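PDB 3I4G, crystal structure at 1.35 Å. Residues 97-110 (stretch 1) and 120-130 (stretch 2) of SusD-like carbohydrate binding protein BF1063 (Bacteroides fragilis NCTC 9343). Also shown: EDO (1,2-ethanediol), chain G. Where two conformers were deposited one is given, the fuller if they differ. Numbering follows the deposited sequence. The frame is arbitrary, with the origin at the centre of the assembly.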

# COMPACT_ATOMS: atom_id res chain seq x y z
N LYS A 97 -17.55 -6.19 8.73
CA LYS A 97 -17.54 -6.15 10.20
C LYS A 97 -17.34 -4.69 10.65
O LYS A 97 -18.11 -4.19 11.48
CB LYS A 97 -16.47 -7.05 10.80
CG LYS A 97 -16.56 -7.21 12.30
CD LYS A 97 -15.75 -8.38 12.81
CE LYS A 97 -16.04 -8.67 14.29
N ARG A 98 -16.34 -3.99 10.12
CA ARG A 98 -16.13 -2.63 10.50
C ARG A 98 -17.33 -1.76 10.08
O ARG A 98 -17.79 -0.94 10.88
CB ARG A 98 -14.85 -2.05 9.90
CG ARG A 98 -14.81 -0.58 10.20
CD ARG A 98 -13.61 0.14 9.73
NE ARG A 98 -12.45 -0.05 10.58
CZ ARG A 98 -11.37 -0.71 10.22
NH1 ARG A 98 -11.35 -1.42 9.12
NH2 ARG A 98 -10.32 -0.72 11.02
N ILE A 99 -17.87 -1.97 8.88
CA ILE A 99 -19.03 -1.20 8.44
C ILE A 99 -20.17 -1.37 9.43
O ILE A 99 -20.80 -0.38 9.82
CB ILE A 99 -19.43 -1.63 7.02
CG1 ILE A 99 -18.40 -1.11 6.00
CG2 ILE A 99 -20.86 -1.12 6.67
CD1 ILE A 99 -18.48 -1.84 4.64
N GLY A 100 -20.43 -2.60 9.85
CA GLY A 100 -21.54 -2.81 10.78
C GLY A 100 -21.32 -2.12 12.10
O GLY A 100 -22.26 -1.53 12.63
N TYR A 101 -20.10 -2.15 12.64
CA TYR A 101 -19.83 -1.43 13.88
C TYR A 101 -19.93 0.08 13.65
O TYR A 101 -20.43 0.79 14.54
CB TYR A 101 -18.49 -1.83 14.47
CG TYR A 101 -18.51 -3.20 15.11
CD1 TYR A 101 -19.34 -3.45 16.22
CD2 TYR A 101 -17.71 -4.22 14.66
CE1 TYR A 101 -19.37 -4.71 16.82
CE2 TYR A 101 -17.72 -5.48 15.27
CZ TYR A 101 -18.55 -5.71 16.33
OH TYR A 101 -18.54 -6.96 16.93
N CYS A 102 -19.51 0.61 12.51
CA CYS A 102 -19.66 2.03 12.24
C CYS A 102 -21.12 2.40 12.18
O CYS A 102 -21.54 3.47 12.69
CB CYS A 102 -19.01 2.43 10.92
SG CYS A 102 -17.18 2.41 10.91
N ASN A 103 -21.93 1.55 11.57
CA ASN A 103 -23.37 1.81 11.48
C ASN A 103 -24.01 1.85 12.85
O ASN A 103 -24.86 2.73 13.13
CB ASN A 103 -24.06 0.80 10.53
CG ASN A 103 -23.64 1.01 9.09
OD1 ASN A 103 -23.10 2.06 8.73
ND2 ASN A 103 -23.91 0.00 8.23
N ARG A 104 -23.63 0.93 13.73
CA ARG A 104 -24.19 0.95 15.07
C ARG A 104 -23.72 2.19 15.83
O ARG A 104 -24.51 2.82 16.55
CB ARG A 104 -23.82 -0.34 15.82
CG ARG A 104 -24.56 -1.54 15.28
CD ARG A 104 -24.24 -2.79 16.08
NE ARG A 104 -24.91 -3.95 15.52
N PHE A 105 -22.46 2.56 15.67
CA PHE A 105 -21.94 3.76 16.31
C PHE A 105 -22.70 5.00 15.87
O PHE A 105 -23.10 5.81 16.73
CB PHE A 105 -20.46 3.92 15.95
CG PHE A 105 -19.80 5.12 16.59
CD1 PHE A 105 -19.86 6.38 16.02
CD2 PHE A 105 -19.06 4.97 17.75
CE1 PHE A 105 -19.22 7.47 16.62
CE2 PHE A 105 -18.44 6.06 18.35
CZ PHE A 105 -18.52 7.30 17.78
N LEU A 106 -22.93 5.14 14.57
CA LEU A 106 -23.58 6.33 14.01
C LEU A 106 -25.02 6.41 14.46
O LEU A 106 -25.51 7.52 14.72
CB LEU A 106 -23.43 6.32 12.49
CG LEU A 106 -22.02 6.66 12.02
CD1 LEU A 106 -21.84 6.26 10.56
CD2 LEU A 106 -21.71 8.18 12.28
N VAL A 107 -25.68 5.27 14.58
CA VAL A 107 -27.04 5.26 15.11
C VAL A 107 -27.02 5.57 16.60
O VAL A 107 -27.71 6.46 17.08
CB VAL A 107 -27.72 3.90 14.89
CG1 VAL A 107 -29.04 3.82 15.68
CG2 VAL A 107 -27.94 3.64 13.41
N GLY A 108 -26.20 4.84 17.33
CA GLY A 108 -26.16 4.94 18.79
C GLY A 108 -25.83 6.32 19.32
O GLY A 108 -26.37 6.74 20.34
N ILE A 109 -24.95 7.05 18.63
CA ILE A 109 -24.51 8.36 19.12
C ILE A 109 -25.47 9.50 18.79
O ILE A 109 -25.38 10.57 19.40
CB ILE A 109 -23.09 8.69 18.56
CG1 ILE A 109 -22.38 9.69 19.47
CG2 ILE A 109 -23.16 9.19 17.12
CD1 ILE A 109 -20.90 9.91 19.10
N GLN A 110 -26.43 9.27 17.90
CA GLN A 110 -27.26 10.37 17.41
C GLN A 110 -27.93 11.18 18.47
O GLN A 110 -28.08 12.40 18.33
CB GLN A 110 -28.37 9.84 16.48
CG GLN A 110 -27.99 9.57 15.09
CD GLN A 110 -29.11 8.93 14.29
OE1 GLN A 110 -30.30 9.09 14.59
NE2 GLN A 110 -28.73 8.20 13.23
C1 EDO G . -6.25 -1.53 11.04
O1 EDO G . -7.63 -1.90 11.29
C2 EDO G . -5.82 -0.40 11.93
O2 EDO G . -6.63 0.77 11.68
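Stretch 2, residues 120-130: RMIAEARFLRA

Stretch 2 is helical throughout, from Arg 120 to Ala 130, and belongs to a helix that extends beyond both ends of the segment. Its phi/psi values stay near -63/-43, and i to i+4 bonds such as Arg 129 N to Ala 125 O (2.9 Å) hold the backbone. It packs on the helix that fills most of stretch 1 and runs the opposite way: the N-to-C directions make an angle of 156° (signed crossing angle -156°), and the axes approach to 9.1 Å. The CA register confirms the antiparallel sense, since Ile 99 lies nearest Arg 129 (5.3 Å between CA atoms), Cys 102 nearest Ala 125 (5.7 Å) and Leu 106 nearest Ile 122 (6.5 Å). The widening of these distances shows the backbones diverging toward the C-terminal end of stretch 1. The contact buries 621 Å², both sides summed.

Arg 98 begins the contact, its CD 4.1 Å from Leu 128 O. Its guanidinium reaches on to the ethanediol, where NH2 donates a hydrogen bond to EDO O1 (2.9 Å, 148°). Ile 99 touches Arg 129 more loosely, with CG1 4.4 Å from Arg 129 CG.

Cys 102 points its CA-to-CB bond toward stretch 2. Its SG lies 3.7 Å from Ala 125 O and 4.2 Å from Leu 128 CB, while Cys 102 CB and Arg 129 CB are 3.8 Å apart. The next residue, Asn 103, takes part in the single hydrogen bond between the stretches: Arg 129 NH1 donates to Asn 103 OD1 at 2.9 Å and 160°, with the acceptor near the guanidinium plane, as a well-directed N-H requires.

Phe 105, chi1 t, points its CA-to-CB bond toward stretch 2. Its CD1 meets Ala 125 CB at 3.6 Å, and its CZ lies 4.0 Å from Met 121 CB, Met 121 being selenomethionine.

Leu 106 is the knob of the interface. Its CA-to-CB bond points sideways, yet the end of the side chain comes nearer and sits in a hole formed by Ile 122, Ala 125, Arg 126 and Arg 129. Leu 106 CD2 lies 3.8 Å from Ile 122 CG2, 3.9 Å from Ala 125 CB and 4.0 Å from Arg 126 CG; Leu 106 CD1 rests over one face of the Arg 129 guanidinium, 3.6 Å from Arg 129 CZ. That guanidinium thus offers its edge to Asn 103 and a face to Leu 106.

Ile 109 closes the apolar contact, with CG2 3.8 Å from Ile 122 CG1 and CD1 4.3 Å from Met 121 CE.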

# COMPACT_ATOMS: atom_id res chain seq x y z
N ARG A 120 -17.02 15.64 15.92
CA ARG A 120 -15.78 15.05 15.43
C ARG A 120 -15.88 13.54 15.31
O ARG A 120 -15.52 12.96 14.28
CB ARG A 120 -14.63 15.42 16.35
CG ARG A 120 -13.33 14.82 15.89
CD ARG A 120 -12.24 15.17 16.85
NE ARG A 120 -10.97 14.58 16.43
CZ ARG A 120 -9.83 14.73 17.09
NH1 ARG A 120 -9.75 15.48 18.18
NH2 ARG A 120 -8.72 14.13 16.64
N MSE A 121 -16.38 12.89 16.34
CA MSE A 121 -16.43 11.42 16.34
C MSE A 121 -17.38 10.87 15.27
O MSE A 121 -17.08 9.85 14.64
CB MSE A 121 -16.82 10.89 17.70
CG MSE A 121 -15.74 11.20 18.76
SE MSE A 121 -16.01 10.20 20.40
CE MSE A 121 -17.35 11.33 21.05
N ILE A 122 -18.46 11.57 14.99
CA ILE A 122 -19.35 11.20 13.89
C ILE A 122 -18.56 11.26 12.58
O ILE A 122 -18.63 10.36 11.77
CB ILE A 122 -20.58 12.10 13.80
CG1 ILE A 122 -21.52 11.81 14.96
CG2 ILE A 122 -21.29 11.93 12.44
CD1 ILE A 122 -22.62 12.83 15.17
N ALA A 123 -17.81 12.35 12.38
CA ALA A 123 -16.98 12.45 11.18
C ALA A 123 -15.94 11.33 11.10
O ALA A 123 -15.67 10.79 10.00
CB ALA A 123 -16.30 13.82 11.14
N GLU A 124 -15.33 10.95 12.22
CA GLU A 124 -14.36 9.86 12.23
C GLU A 124 -15.01 8.56 11.83
O GLU A 124 -14.45 7.81 11.04
CB GLU A 124 -13.70 9.76 13.58
CG GLU A 124 -12.87 10.99 13.91
CD GLU A 124 -12.18 10.88 15.22
OE1 GLU A 124 -11.07 10.30 15.27
OE2 GLU A 124 -12.74 11.37 16.21
N ALA A 125 -16.17 8.27 12.40
CA ALA A 125 -16.89 7.04 12.04
C ALA A 125 -17.28 7.03 10.58
O ALA A 125 -17.20 5.98 9.91
CB ALA A 125 -18.13 6.86 12.94
N ARG A 126 -17.71 8.18 10.05
CA ARG A 126 -18.05 8.24 8.63
C ARG A 126 -16.82 8.04 7.74
O ARG A 126 -16.89 7.38 6.72
CB ARG A 126 -18.78 9.54 8.29
CG ARG A 126 -20.16 9.64 8.94
CD ARG A 126 -20.78 10.99 8.68
NE ARG A 126 -21.30 11.09 7.34
CZ ARG A 126 -21.93 12.17 6.88
NH1 ARG A 126 -22.03 13.26 7.62
NH2 ARG A 126 -22.43 12.17 5.66
N PHE A 127 -15.71 8.64 8.13
CA PHE A 127 -14.47 8.45 7.38
C PHE A 127 -14.10 6.99 7.34
O PHE A 127 -13.84 6.43 6.29
CB PHE A 127 -13.33 9.25 8.02
CG PHE A 127 -11.96 8.85 7.52
CD1 PHE A 127 -11.51 9.29 6.28
CD2 PHE A 127 -11.14 8.04 8.28
CE1 PHE A 127 -10.25 8.93 5.82
CE2 PHE A 127 -9.88 7.69 7.80
CZ PHE A 127 -9.45 8.14 6.56
N LEU A 128 -14.08 6.35 8.50
CA LEU A 128 -13.71 4.94 8.60
C LEU A 128 -14.66 4.05 7.79
O LEU A 128 -14.20 3.18 7.05
CB LEU A 128 -13.63 4.50 10.06
CG LEU A 128 -12.48 5.10 10.84
CD1 LEU A 128 -12.65 4.82 12.33
CD2 LEU A 128 -11.08 4.59 10.35
N ARG A 129 -15.96 4.28 7.89
CA ARG A 129 -16.91 3.49 7.13
C ARG A 129 -16.69 3.69 5.63
O ARG A 129 -16.70 2.73 4.84
CB ARG A 129 -18.34 3.89 7.52
CG ARG A 129 -19.40 3.16 6.70
CD ARG A 129 -20.83 3.52 7.14
NE ARG A 129 -21.16 4.91 6.90
CZ ARG A 129 -22.36 5.44 7.11
NH1 ARG A 129 -23.35 4.69 7.57
NH2 ARG A 129 -22.58 6.70 6.85
N ALA A 130 -16.50 4.93 5.22
CA ALA A 130 -16.31 5.20 3.81
C ALA A 130 -15.03 4.59 3.24
O ALA A 130 -15.04 4.15 2.08
CB ALA A 130 -16.34 6.69 3.53